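Local coordinates for beta sliding clamp (Bartonella birtlesii LL-WM9, PDB 6DEG), which probably tethers DNA polymerases and other proteins to DNA and gives them processivity, as a ring-shaped head-to-tail homodimer, at residues S93-S98 and I109-T114; L59-S64 and G243-T248; D186-A191 and V375-R380; I168-V173 and L180-T185. All coordinates share one frame; numbering follows the deposited sequence.

Interaction 1 of 4, residues S93-S98 and I109-T114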
loop_
_atom_site.group_PDB
_atom_site.type_symbol
_atom_site.label_atom_id
_atom_site.label_comp_id
_atom_site.label_asym_id
_atom_site.label_seq_id
_atom_site.Cartn_x
_atom_site.Cartn_y
_atom_site.Cartn_z
ATOM N N SER B 93 -23.366 2.946 -12.241
ATOM C CA SER B 93 -24.632 3.547 -11.867
ATOM C C SER B 93 -24.690 4.996 -12.345
ATOM O O SER B 93 -23.705 5.569 -12.819
ATOM C CB SER B 93 -24.834 3.483 -10.354
ATOM O OG SER B 93 -23.887 4.295 -9.681
ATOM N N GLU B 94 -25.867 5.591 -12.212
ATOM C CA GLU B 94 -26.081 6.987 -12.555
ATOM C C GLU B 94 -26.404 7.751 -11.284
ATOM O O GLU B 94 -27.218 7.298 -10.471
ATOM C CB GLU B 94 -27.198 7.139 -13.588
ATOM C CG GLU B 94 -26.767 6.766 -14.993
ATOM C CD GLU B 94 -27.549 7.499 -16.056
ATOM O OE1 GLU B 94 -28.723 7.841 -15.802
ATOM O OE2 GLU B 94 -26.986 7.736 -17.145
ATOM N N ILE B 95 -25.759 8.897 -11.110
ATOM C CA ILE B 95 -25.886 9.701 -9.906
ATOM C C ILE B 95 -26.583 11.003 -10.267
ATOM O O ILE B 95 -26.321 11.584 -11.325
ATOM C CB ILE B 95 -24.510 9.959 -9.268
ATOM C CG1 ILE B 95 -23.699 8.662 -9.236
ATOM C CG2 ILE B 95 -24.673 10.515 -7.870
ATOM C CD1 ILE B 95 -22.245 8.855 -8.882
ATOM N N VAL B 96 -27.466 11.459 -9.380
ATOM C CA VAL B 96 -28.254 12.670 -9.583
ATOM C C VAL B 96 -27.854 13.672 -8.513
ATOM O O VAL B 96 -27.979 13.393 -7.313
ATOM C CB VAL B 96 -29.762 12.384 -9.536
ATOM C CG1 VAL B 96 -30.546 13.679 -9.630
ATOM C CG2 VAL B 96 -30.146 11.439 -10.664
ATOM N N LEU B 97 -27.394 14.843 -8.949
ATOM C CA LEU B 97 -26.773 15.846 -8.093
ATOM C C LEU B 97 -27.583 17.135 -8.170
ATOM O O LEU B 97 -27.723 17.712 -9.253
ATOM C CB LEU B 97 -25.325 16.071 -8.527
ATOM C CG LEU B 97 -24.555 14.760 -8.739
ATOM C CD1 LEU B 97 -24.387 14.439 -10.214
ATOM C CD2 LEU B 97 -23.204 14.789 -8.048
ATOM N N SER B 98 -28.082 17.606 -7.023
ATOM C CA SER B 98 -29.113 18.636 -7.015
ATOM C C SER B 98 -28.833 19.704 -5.968
ATOM O O SER B 98 -28.204 19.446 -4.939
ATOM C CB SER B 98 -30.500 18.035 -6.737
ATOM O OG SER B 98 -30.671 16.809 -7.424
ATOM N N ILE B 109 -27.715 14.515 -3.292
ATOM C CA ILE B 109 -27.206 13.412 -4.100
ATOM C C ILE B 109 -28.203 12.263 -4.031
ATOM O O ILE B 109 -28.755 11.977 -2.964
ATOM C CB ILE B 109 -25.815 12.959 -3.617
ATOM C CG1 ILE B 109 -24.903 14.168 -3.426
ATOM C CG2 ILE B 109 -25.201 11.980 -4.600
ATOM C CD1 ILE B 109 -23.608 13.835 -2.729
ATOM N N VAL B 110 -28.441 11.609 -5.170
ATOM C CA VAL B 110 -29.414 10.524 -5.257
ATOM C C VAL B 110 -28.825 9.410 -6.110
ATOM O O VAL B 110 -28.527 9.621 -7.290
ATOM C CB VAL B 110 -30.756 10.985 -5.852
ATOM C CG1 VAL B 110 -31.638 9.785 -6.169
ATOM C CG2 VAL B 110 -31.464 11.942 -4.905
ATOM N N SER B 111 -28.654 8.229 -5.521
ATOM C CA SER B 111 -28.316 7.024 -6.277
ATOM C C SER B 111 -29.197 5.900 -5.740
ATOM O O SER B 111 -28.934 5.362 -4.661
ATOM C CB SER B 111 -26.835 6.685 -6.160
ATOM O OG SER B 111 -26.403 5.895 -7.256
ATOM N N GLY B 112 -30.235 5.548 -6.492
ATOM C CA GLY B 112 -31.183 4.569 -5.990
ATOM C C GLY B 112 -31.888 5.101 -4.763
ATOM O O GLY B 112 -32.339 6.251 -4.725
ATOM N N CYS B 113 -31.986 4.259 -3.739
ATOM C CA CYS B 113 -32.570 4.669 -2.471
ATOM C C CYS B 113 -31.571 5.384 -1.571
ATOM O O CYS B 113 -31.944 5.796 -0.466
ATOM C CB CYS B 113 -33.160 3.459 -1.744
ATOM S SG CYS B 113 -34.864 3.086 -2.219
ATOM N N THR B 114 -30.321 5.525 -2.009
ATOM C CA THR B 114 -29.335 6.301 -1.270
ATOM C C THR B 114 -29.556 7.787 -1.516
ATOM O O THR B 114 -29.816 8.213 -2.645
ATOM C CB THR B 114 -27.913 5.917 -1.681
ATOM O OG1 THR B 114 -27.847 4.513 -1.956
ATOM C CG2 THR B 114 -26.939 6.245 -0.567
#
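Val-96 and Val-110 form an antiparallel hydrogen-bonded pair in a beta hairpin of the N-terminal domain. Val-96 N donates a hydrogen bond to Val-110 O at 3.0 Å. The return bond, Val-110 N to Val-96 O, is 2.8 Å long. It lies in the carbonyl plane but is bent at the hydrogen, to 136°. Val-96 O also receives the CA-H of Ile-109, with CA at 3.3 Å. The two valine side chains share one face of the sheet, where Val-96 CB stands 4.1 Å from Val-110 CB. Ile-95 and Ile-109 lie side by side on the other face, pointing the same way, and touch through CG2 and CG2 at 3.6 Å. In Ile-95, CG1 sits beside the backbone N (chi1 -45°). CG2 is then anti to that N and is the branch that reaches Ile-109.

Strands flank the pair on either side: 10-14 beside 94-99 and 114-119 beside 106-111. Leu-97 lies against Ile-11, and Ile-109 packs on Phe-116 and Leu-118. A type II' turn from Ser-111 to Thr-114 leads into strand 114-119, with Gly-112 at a positive phi. There the contact comes near the ring interface: Cys-113 packs on Asp-319 of the second subunit. Within the turn, Ser-111 N bonds Thr-114 O at 3.1 Å, and Thr-114 N bonds Ser-111 O at 3.0 Å.

Interaction 2 of 4, residues L59-S64 and G243-T248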
loop_
_atom_site.group_PDB
_atom_site.type_symbol
_atom_site.label_atom_id
_atom_site.label_comp_id
_atom_site.label_asym_id
_atom_site.label_seq_id
_atom_site.Cartn_x
_atom_site.Cartn_y
_atom_site.Cartn_z
ATOM N N LEU B 59 -1.429 25.588 -7.129
ATOM C CA LEU B 59 -1.734 24.821 -8.332
ATOM C C LEU B 59 -3.232 24.860 -8.607
ATOM O O LEU B 59 -4.036 25.153 -7.721
ATOM C CB LEU B 59 -1.289 23.353 -8.200
ATOM C CG LEU B 59 0.188 23.114 -7.890
ATOM C CD1 LEU B 59 0.471 21.627 -7.664
ATOM C CD2 LEU B 59 1.056 23.689 -8.985
ATOM N N GLU B 60 -3.602 24.552 -9.851
ATOM C CA GLU B 60 -5.004 24.445 -10.241
ATOM C C GLU B 60 -5.150 23.401 -11.337
ATOM O O GLU B 60 -4.406 23.422 -12.321
ATOM C CB GLU B 60 -5.568 25.781 -10.743
ATOM C CG GLU B 60 -6.797 25.612 -11.643
ATOM C CD GLU B 60 -7.128 26.851 -12.463
ATOM O OE1 GLU B 60 -7.651 27.829 -11.889
ATOM O OE2 GLU B 60 -6.868 26.843 -13.689
ATOM N N VAL B 61 -6.113 22.497 -11.165
ATOM C CA VAL B 61 -6.470 21.505 -12.172
ATOM C C VAL B 61 -7.942 21.666 -12.521
ATOM O O VAL B 61 -8.785 21.835 -11.632
ATOM C CB VAL B 61 -6.197 20.063 -11.691
ATOM C CG1 VAL B 61 -6.367 19.086 -12.838
ATOM C CG2 VAL B 61 -4.808 19.950 -11.109
ATOM N N THR B 62 -8.251 21.619 -13.813
ATOM C CA THR B 62 -9.630 21.558 -14.269
ATOM C C THR B 62 -9.743 20.434 -15.283
ATOM O O THR B 62 -8.872 20.276 -16.143
ATOM C CB THR B 62 -10.115 22.875 -14.890
ATOM O OG1 THR B 62 -9.727 22.927 -16.268
ATOM C CG2 THR B 62 -9.545 24.071 -14.150
ATOM N N GLU B 63 -10.817 19.658 -15.180
ATOM C CA GLU B 63 -11.079 18.574 -16.113
ATOM C C GLU B 63 -12.552 18.581 -16.492
ATOM O O GLU B 63 -13.422 18.734 -15.631
ATOM C CB GLU B 63 -10.674 17.223 -15.516
ATOM C CG GLU B 63 -10.402 16.153 -16.549
ATOM C CD GLU B 63 -11.485 15.106 -16.572
ATOM O OE1 GLU B 63 -12.214 15.002 -15.566
ATOM O OE2 GLU B 63 -11.607 14.384 -17.582
ATOM N N SER B 64 -12.822 18.420 -17.786
ATOM C CA SER B 64 -14.172 18.485 -18.323
ATOM C C SER B 64 -14.514 17.212 -19.084
ATOM O O SER B 64 -13.698 16.695 -19.853
ATOM C CB SER B 64 -14.337 19.696 -19.244
ATOM O OG SER B 64 -13.813 20.865 -18.641
ATOM N N GLY B 243 -6.077 18.166 -23.161
ATOM C CA GLY B 243 -7.393 17.696 -23.595
ATOM C C GLY B 243 -8.466 17.997 -22.549
ATOM O O GLY B 243 -8.876 19.144 -22.396
ATOM N N SER B 244 -8.894 16.961 -21.824
ATOM C CA SER B 244 -9.861 17.167 -20.753
ATOM C C SER B 244 -9.269 18.012 -19.637
ATOM O O SER B 244 -9.966 18.840 -19.041
ATOM C CB SER B 244 -10.329 15.821 -20.205
ATOM O OG SER B 244 -10.417 14.846 -21.229
ATOM N N VAL B 245 -7.998 17.833 -19.362
ATOM C CA VAL B 245 -7.352 18.399 -18.185
ATOM C C VAL B 245 -6.735 19.748 -18.530
ATOM O O VAL B 245 -6.265 19.978 -19.648
ATOM C CB VAL B 245 -6.294 17.420 -17.636
ATOM C CG1 VAL B 245 -5.860 17.829 -16.239
ATOM C CG2 VAL B 245 -6.831 15.993 -17.654
ATOM N N VAL B 246 -6.746 20.657 -17.554
ATOM C CA VAL B 246 -6.040 21.929 -17.656
ATOM C C VAL B 246 -5.320 22.155 -16.335
ATOM O O VAL B 246 -5.963 22.309 -15.291
ATOM C CB VAL B 246 -6.983 23.105 -17.966
ATOM C CG1 VAL B 246 -6.311 24.432 -17.633
ATOM C CG2 VAL B 246 -7.419 23.067 -19.423
ATOM N N PHE B 247 -3.991 22.167 -16.375
ATOM C CA PHE B 247 -3.151 22.323 -15.199
ATOM C C PHE B 247 -2.387 23.638 -15.276
ATOM O O PHE B 247 -1.830 23.983 -16.325
ATOM C CB PHE B 247 -2.174 21.146 -15.089
ATOM C CG PHE B 247 -1.347 21.146 -13.835
ATOM C CD1 PHE B 247 -1.937 21.302 -12.593
ATOM C CD2 PHE B 247 0.026 20.979 -13.901
ATOM C CE1 PHE B 247 -1.172 21.293 -11.439
ATOM C CE2 PHE B 247 0.795 20.972 -12.753
ATOM C CZ PHE B 247 0.196 21.129 -11.520
ATOM N N THR B 248 -2.346 24.365 -14.161
ATOM C CA THR B 248 -1.706 25.672 -14.106
ATOM C C THR B 248 -0.936 25.794 -12.798
ATOM O O THR B 248 -1.405 25.330 -11.754
ATOM C CB THR B 248 -2.750 26.793 -14.238
ATOM O OG1 THR B 248 -3.322 26.760 -15.552
ATOM C CG2 THR B 248 -2.116 28.156 -14.018
#
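Leu-59 places CD1 at the edge of the Phe-247 ring and in its plane, 3.9 Å from Phe-247 CZ. Val-61 CG2 comes to the ring obliquely, 3.5 Å from Phe-247 CD1. Glu-216 and Leu-217 of helix 211-222 also pack on the ring. This is an antiparallel strand pair that carries one sheet across from the N-terminal domain to the central domain. On the ring's face of the sheet Val-61 CG1 also meets Val-245 CG1, 3.7 Å away, and helices 15-26 and 211-222 cover this row.

Glu-60 with Thr-248 and Thr-62 with Val-246 are the hydrogen-bonded pairs, and their side chains lie on the other face. Val-246 N to Thr-62 O is the shortest of the five backbone bonds, at 2.6 Å. Thr-62 OG1 lies between its own backbone N and carbonyl carbon (chi1 84°). From there it presses on Val-246 CB at 3.2 Å.

Glu-63 bends at chi2, and its OE2 passes Ser-244 CB at 3.3 Å. The carboxylate's salt bridge is with Arg-24 of helix 15-26. The ladder ends where Ser-64 N bonds Ser-244 O at 3.1 Å, from 36° above the carbonyl plane.

Interaction 3 of 4, residues D186-A191 and V375-R380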
loop_
_atom_site.group_PDB
_atom_site.type_symbol
_atom_site.label_atom_id
_atom_site.label_comp_id
_atom_site.label_asym_id
_atom_site.label_seq_id
_atom_site.Cartn_x
_atom_site.Cartn_y
_atom_site.Cartn_z
ATOM N N ASP B 186 21.700 19.823 -7.815
ATOM C CA ASP B 186 21.913 19.956 -6.377
ATOM C C ASP B 186 23.407 20.214 -6.232
ATOM O O ASP B 186 24.199 19.273 -6.124
ATOM C CB ASP B 186 21.456 18.701 -5.628
ATOM C CG ASP B 186 21.838 18.717 -4.160
ATOM O OD1 ASP B 186 23.010 18.434 -3.844
ATOM O OD2 ASP B 186 20.962 19.003 -3.318
ATOM N N GLY B 187 23.791 21.489 -6.255
ATOM C CA GLY B 187 25.193 21.851 -6.275
ATOM C C GLY B 187 25.878 21.288 -7.500
ATOM O O GLY B 187 25.796 21.866 -8.586
ATOM N N HIS B 188 26.538 20.142 -7.342
ATOM C CA HIS B 188 27.171 19.468 -8.466
ATOM C C HIS B 188 26.343 18.313 -9.009
ATOM O O HIS B 188 26.398 18.046 -10.214
ATOM C CB HIS B 188 28.568 18.966 -8.093
ATOM C CG HIS B 188 29.549 19.055 -9.220
ATOM N ND1 HIS B 188 30.676 19.846 -9.170
ATOM C CD2 HIS B 188 29.556 18.467 -10.438
ATOM C CE1 HIS B 188 31.340 19.734 -10.308
ATOM N NE2 HIS B 188 30.681 18.904 -11.095
ATOM N N ARG B 189 25.597 17.614 -8.156
ATOM C CA ARG B 189 24.651 16.618 -8.641
ATOM C C ARG B 189 23.638 17.314 -9.547
ATOM O O ARG B 189 23.029 18.314 -9.158
ATOM C CB ARG B 189 23.966 15.945 -7.445
ATOM C CG ARG B 189 22.705 15.146 -7.742
ATOM C CD ARG B 189 22.870 14.234 -8.937
ATOM N NE ARG B 189 21.610 13.610 -9.319
ATOM C CZ ARG B 189 21.492 12.685 -10.266
ATOM N NH1 ARG B 189 20.302 12.171 -10.541
ATOM N NH2 ARG B 189 22.558 12.278 -10.942
ATOM N N LEU B 190 23.458 16.786 -10.759
ATOM C CA LEU B 190 22.711 17.508 -11.782
ATOM C C LEU B 190 22.030 16.533 -12.737
ATOM O O LEU B 190 22.454 15.386 -12.893
ATOM C CB LEU B 190 23.646 18.456 -12.553
ATOM C CG LEU B 190 23.101 19.367 -13.652
ATOM C CD1 LEU B 190 23.839 20.687 -13.626
ATOM C CD2 LEU B 190 23.225 18.713 -15.020
ATOM N N ALA B 191 20.966 17.017 -13.385
ATOM C CA ALA B 191 20.254 16.278 -14.424
ATOM C C ALA B 191 19.875 17.223 -15.557
ATOM O O ALA B 191 19.250 18.259 -15.314
ATOM C CB ALA B 191 18.997 15.602 -13.865
ATOM N N VAL B 375 25.069 14.127 -13.780
ATOM C CA VAL B 375 26.324 14.364 -13.074
ATOM C C VAL B 375 26.118 13.978 -11.617
ATOM O O VAL B 375 25.207 14.493 -10.960
ATOM C CB VAL B 375 26.781 15.830 -13.190
ATOM C CG1 VAL B 375 27.930 16.104 -12.241
ATOM C CG2 VAL B 375 27.188 16.142 -14.615
ATOM N N LEU B 376 26.966 13.089 -11.107
ATOM C CA LEU B 376 26.833 12.560 -9.757
ATOM C C LEU B 376 28.122 12.798 -8.984
ATOM O O LEU B 376 29.207 12.444 -9.457
ATOM C CB LEU B 376 26.504 11.062 -9.791
ATOM C CG LEU B 376 25.849 10.407 -8.568
ATOM C CD1 LEU B 376 24.741 11.276 -8.002
ATOM C CD2 LEU B 376 25.322 9.022 -8.915
ATOM N N MET B 377 28.003 13.400 -7.807
ATOM C CA MET B 377 29.157 13.550 -6.930
ATOM C C MET B 377 29.611 12.182 -6.437
ATOM O O MET B 377 28.778 11.379 -6.001
ATOM C CB MET B 377 28.816 14.442 -5.739
ATOM C CG MET B 377 28.845 15.923 -6.066
ATOM S SD MET B 377 30.527 16.543 -6.265
ATOM C CE MET B 377 31.170 16.331 -4.609
ATOM N N PRO B 378 30.902 11.875 -6.485
ATOM C CA PRO B 378 31.381 10.633 -5.876
ATOM C C PRO B 378 31.386 10.740 -4.359
ATOM O O PRO B 378 31.277 11.820 -3.775
ATOM C CB PRO B 378 32.803 10.501 -6.426
ATOM C CG PRO B 378 33.230 11.908 -6.637
ATOM C CD PRO B 378 31.997 12.644 -7.103
ATOM N N VAL B 379 31.489 9.580 -3.718
ATOM C CA VAL B 379 31.588 9.520 -2.270
ATOM C C VAL B 379 32.829 8.719 -1.906
ATOM O O VAL B 379 33.423 8.027 -2.734
ATOM C CB VAL B 379 30.332 8.917 -1.606
ATOM C CG1 VAL B 379 29.184 9.912 -1.642
ATOM C CG2 VAL B 379 29.938 7.625 -2.277
ATOM N N ARG B 380 33.216 8.830 -0.642
ATOM C CA ARG B 380 34.422 8.181 -0.154
ATOM C C ARG B 380 34.115 6.724 0.172
ATOM O O ARG B 380 33.285 6.438 1.042
ATOM C CB ARG B 380 34.946 8.926 1.068
ATOM C CG ARG B 380 36.323 8.516 1.525
ATOM C CD ARG B 380 36.877 9.539 2.497
ATOM N NE ARG B 380 35.821 10.273 3.191
ATOM C CZ ARG B 380 35.219 9.854 4.300
ATOM N NH1 ARG B 380 35.565 8.698 4.848
ATOM N NH2 ARG B 380 34.269 10.590 4.862
#
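Leu-190 and Val-375 are joined by two backbone hydrogen bonds. Leu-190 N uses a lone pair of Val-375 O, in the carbonyl plane, at 2.9 Å. Val-375 N returns a nearly straight bond to Leu-190 O at 3.0 Å, but it comes from 36° above that carbonyl plane. Val-375 O has further donors. Arg-189 CA brings its C-H to 3.2 Å from Val-375 O. Arg-189 NH2 adds a weak bond to the same oxygen, which lies at the edge of the guanidinium.

By this pairing strand 189-196 of the central domain meets strand 372-376 of the C-terminal domain. Sheet hydrogen bonding therefore runs across the domain boundary. The strand 189-196 side starts from a type II' turn, Asp-186 to Arg-189, with Gly-187 at positive phi.

Apolar contacts flank the bonds. Arg-189 bends at chi2 (46°), and its CD lies 3.6 Å from Leu-376 CD1. Leu-376 also packs on Tyr-338 of helix 336-345. Val-375 CG1 meets the His-188 ring at its edge, in plane, 3.4 Å from His-188 CD2. That ring is poorly ordered, so its contacts are approximate.

One sulfur contact lies beyond. Met-377 crosses His-188 at about a right angle and sets SD obliquely to its ring, 3.6 Å from His-188 CB.

Interaction 4 of 4, residues I168-V173 and L180-T185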
loop_
_atom_site.group_PDB
_atom_site.type_symbol
_atom_site.label_atom_id
_atom_site.label_comp_id
_atom_site.label_asym_id
_atom_site.label_seq_id
_atom_site.Cartn_x
_atom_site.Cartn_y
_atom_site.Cartn_z
ATOM N N ILE B 168 12.829 22.897 -11.068
ATOM C CA ILE B 168 13.689 22.608 -12.212
ATOM C C ILE B 168 13.598 23.737 -13.239
ATOM O O ILE B 168 12.539 24.351 -13.416
ATOM C CB ILE B 168 13.352 21.241 -12.849
ATOM C CG1 ILE B 168 12.121 21.325 -13.740
ATOM C CG2 ILE B 168 13.116 20.193 -11.776
ATOM C CD1 ILE B 168 12.204 20.408 -14.928
ATOM N N TYR B 169 14.728 24.025 -13.894
ATOM C CA TYR B 169 14.874 25.151 -14.812
ATOM C C TYR B 169 14.398 24.784 -16.217
ATOM O O TYR B 169 14.854 23.792 -16.796
ATOM C CB TYR B 169 16.334 25.603 -14.852
ATOM C CG TYR B 169 16.586 26.871 -15.633
ATOM C CD1 TYR B 169 15.571 27.794 -15.852
ATOM C CD2 TYR B 169 17.841 27.141 -16.159
ATOM C CE1 TYR B 169 15.804 28.949 -16.568
ATOM C CE2 TYR B 169 18.081 28.296 -16.878
ATOM C CZ TYR B 169 17.060 29.196 -17.081
ATOM O OH TYR B 169 17.293 30.347 -17.796
ATOM N N PHE B 170 13.503 25.603 -16.766
ATOM C CA PHE B 170 12.871 25.379 -18.065
ATOM C C PHE B 170 13.319 26.462 -19.040
ATOM O O PHE B 170 12.933 27.626 -18.891
ATOM C CB PHE B 170 11.352 25.386 -17.906
ATOM C CG PHE B 170 10.603 24.923 -19.121
ATOM C CD1 PHE B 170 11.056 23.853 -19.867
ATOM C CD2 PHE B 170 9.435 25.557 -19.511
ATOM C CE1 PHE B 170 10.360 23.418 -20.975
ATOM C CE2 PHE B 170 8.736 25.131 -20.625
ATOM C CZ PHE B 170 9.201 24.062 -21.359
ATOM N N HIS B 171 14.106 26.088 -20.047
ATOM C CA HIS B 171 14.654 27.074 -20.971
ATOM C C HIS B 171 15.050 26.390 -22.275
ATOM O O HIS B 171 15.001 25.164 -22.403
ATOM C CB HIS B 171 15.862 27.780 -20.358
ATOM C CG HIS B 171 17.047 26.884 -20.193
ATOM N ND1 HIS B 171 17.227 26.089 -19.082
ATOM C CD2 HIS B 171 18.099 26.636 -21.008
ATOM C CE1 HIS B 171 18.346 25.400 -19.213
ATOM N NE2 HIS B 171 18.894 25.713 -20.374
ATOM N N ILE B 172 15.464 27.207 -23.242
ATOM C CA ILE B 172 15.961 26.745 -24.529
ATOM C C ILE B 172 17.396 27.218 -24.680
ATOM O O ILE B 172 17.778 28.282 -24.183
ATOM C CB ILE B 172 15.106 27.263 -25.707
ATOM C CG1 ILE B 172 13.621 27.173 -25.370
ATOM C CG2 ILE B 172 15.423 26.505 -26.991
ATOM C CD1 ILE B 172 13.015 28.508 -25.029
ATOM N N VAL B 173 18.190 26.428 -25.392
ATOM C CA VAL B 173 19.557 26.789 -25.731
ATOM C C VAL B 173 19.622 26.986 -27.236
ATOM O O VAL B 173 19.165 26.132 -28.007
ATOM C CB VAL B 173 20.563 25.731 -25.250
ATOM C CG1 VAL B 173 20.833 25.914 -23.771
ATOM C CG2 VAL B 173 20.025 24.344 -25.502
ATOM N N LEU B 180 15.240 22.523 -26.704
ATOM C CA LEU B 180 14.482 22.687 -25.476
ATOM C C LEU B 180 15.125 21.827 -24.396
ATOM O O LEU B 180 15.281 20.612 -24.568
ATOM C CB LEU B 180 13.027 22.300 -25.706
ATOM C CG LEU B 180 12.109 22.293 -24.491
ATOM C CD1 LEU B 180 12.375 23.524 -23.649
ATOM C CD2 LEU B 180 10.663 22.273 -24.943
ATOM N N ARG B 181 15.515 22.455 -23.292
ATOM C CA ARG B 181 16.343 21.808 -22.288
ATOM C C ARG B 181 15.701 21.913 -20.915
ATOM O O ARG B 181 15.142 22.954 -20.560
ATOM C CB ARG B 181 17.741 22.428 -22.260
ATOM C CG ARG B 181 18.580 21.993 -21.082
ATOM C CD ARG B 181 19.972 22.517 -21.222
ATOM N NE ARG B 181 20.568 22.098 -22.484
ATOM C CZ ARG B 181 21.714 22.572 -22.958
ATOM N NH1 ARG B 181 22.390 23.484 -22.274
ATOM N NH2 ARG B 181 22.186 22.134 -24.117
ATOM N N LEU B 182 15.780 20.827 -20.151
ATOM C CA LEU B 182 15.395 20.811 -18.749
ATOM C C LEU B 182 16.625 20.561 -17.891
ATOM O O LEU B 182 17.459 19.714 -18.223
ATOM C CB LEU B 182 14.354 19.728 -18.476
ATOM C CG LEU B 182 12.945 20.027 -18.967
ATOM C CD1 LEU B 182 12.014 18.879 -18.647
ATOM C CD2 LEU B 182 12.468 21.290 -18.315
ATOM N N VAL B 183 16.734 21.297 -16.787
ATOM C CA VAL B 183 17.887 21.195 -15.899
ATOM C C VAL B 183 17.406 21.201 -14.455
ATOM O O VAL B 183 16.625 22.072 -14.060
ATOM C CB VAL B 183 18.890 22.343 -16.128
ATOM C CG1 VAL B 183 20.003 22.292 -15.093
ATOM C CG2 VAL B 183 19.461 22.287 -17.536
ATOM N N ALA B 184 17.866 20.225 -13.673
ATOM C CA ALA B 184 17.710 20.217 -12.225
ATOM C C ALA B 184 19.030 19.788 -11.613
ATOM O O ALA B 184 19.638 18.818 -12.071
ATOM C CB ALA B 184 16.597 19.277 -11.764
ATOM N N THR B 185 19.466 20.492 -10.572
ATOM C CA THR B 185 20.765 20.190 -9.993
ATOM C C THR B 185 20.763 20.474 -8.501
ATOM O O THR B 185 19.953 21.252 -7.989
ATOM C CB THR B 185 21.892 20.991 -10.659
ATOM O OG1 THR B 185 23.083 20.893 -9.869
ATOM C CG2 THR B 185 21.505 22.449 -10.792
#
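A beta hairpin of the central domain, strands 167-174 and 178-186, brings Ile-168 to Val-173 against Leu-180 to Ala-184. Tyr-169 N bonds Val-183 O at 2.7 Å, and Val-183 N bonds Tyr-169 O. Arg-181 N bonds His-171 O at 2.9 Å. The return bond from His-171 N to Arg-181 O is weak, although straight.

On one face Phe-170 sits between two leucines. Its CE1 meets Leu-180 CD1 and its CD1 meets Leu-182 CD2, both at 3.3 Å. Ile-168 CD1 touches the same Leu-182 CD2 at 3.5 Å. Strand 207-210 also packs on Phe-170.

On the other face His-171 and Arg-181 run side by side. The ring and guanidinium planes are nearly perpendicular (86°). His-171 CG stands between its backbone N and carbonyl carbon (chi1 68°), and this swings NE2 to 3.5 Å from Arg-181 CD. Val-173 crosses at about a right angle and lays CG2 over one face of the guanidinium.

Tyr-259 OH hydrogen-bonds both His-171 NE2 and Arg-181 NH1, and Asp-194 forms a salt bridge with Arg-181 NE. The nearby arginine charge would tend to disfavour protonation of His-171, an effect Asp-194 probably weakens.

In the fold
Interaction 1 lies at one end of the elongated chain and interaction 3 toward the other, their centres about 55 Å apart. Interactions 1 and 4 are hairpins, in the N-terminal and central domains. Interactions 2 and 3 instead pair strands from successive domains. Interactions 1 and 4 both fall between the segments of interaction 2, whose span along the chain alternates with that of interaction 3. Interactions 3 and 4 touch, with centres about 17 Å apart, through neighbouring strands 178-186 and 189-196; Ala-191 N probably bonds Ala-184 O. The two strand pairings join the three domains in a row. Interaction 1 approaches the second subunit, where the ring closes.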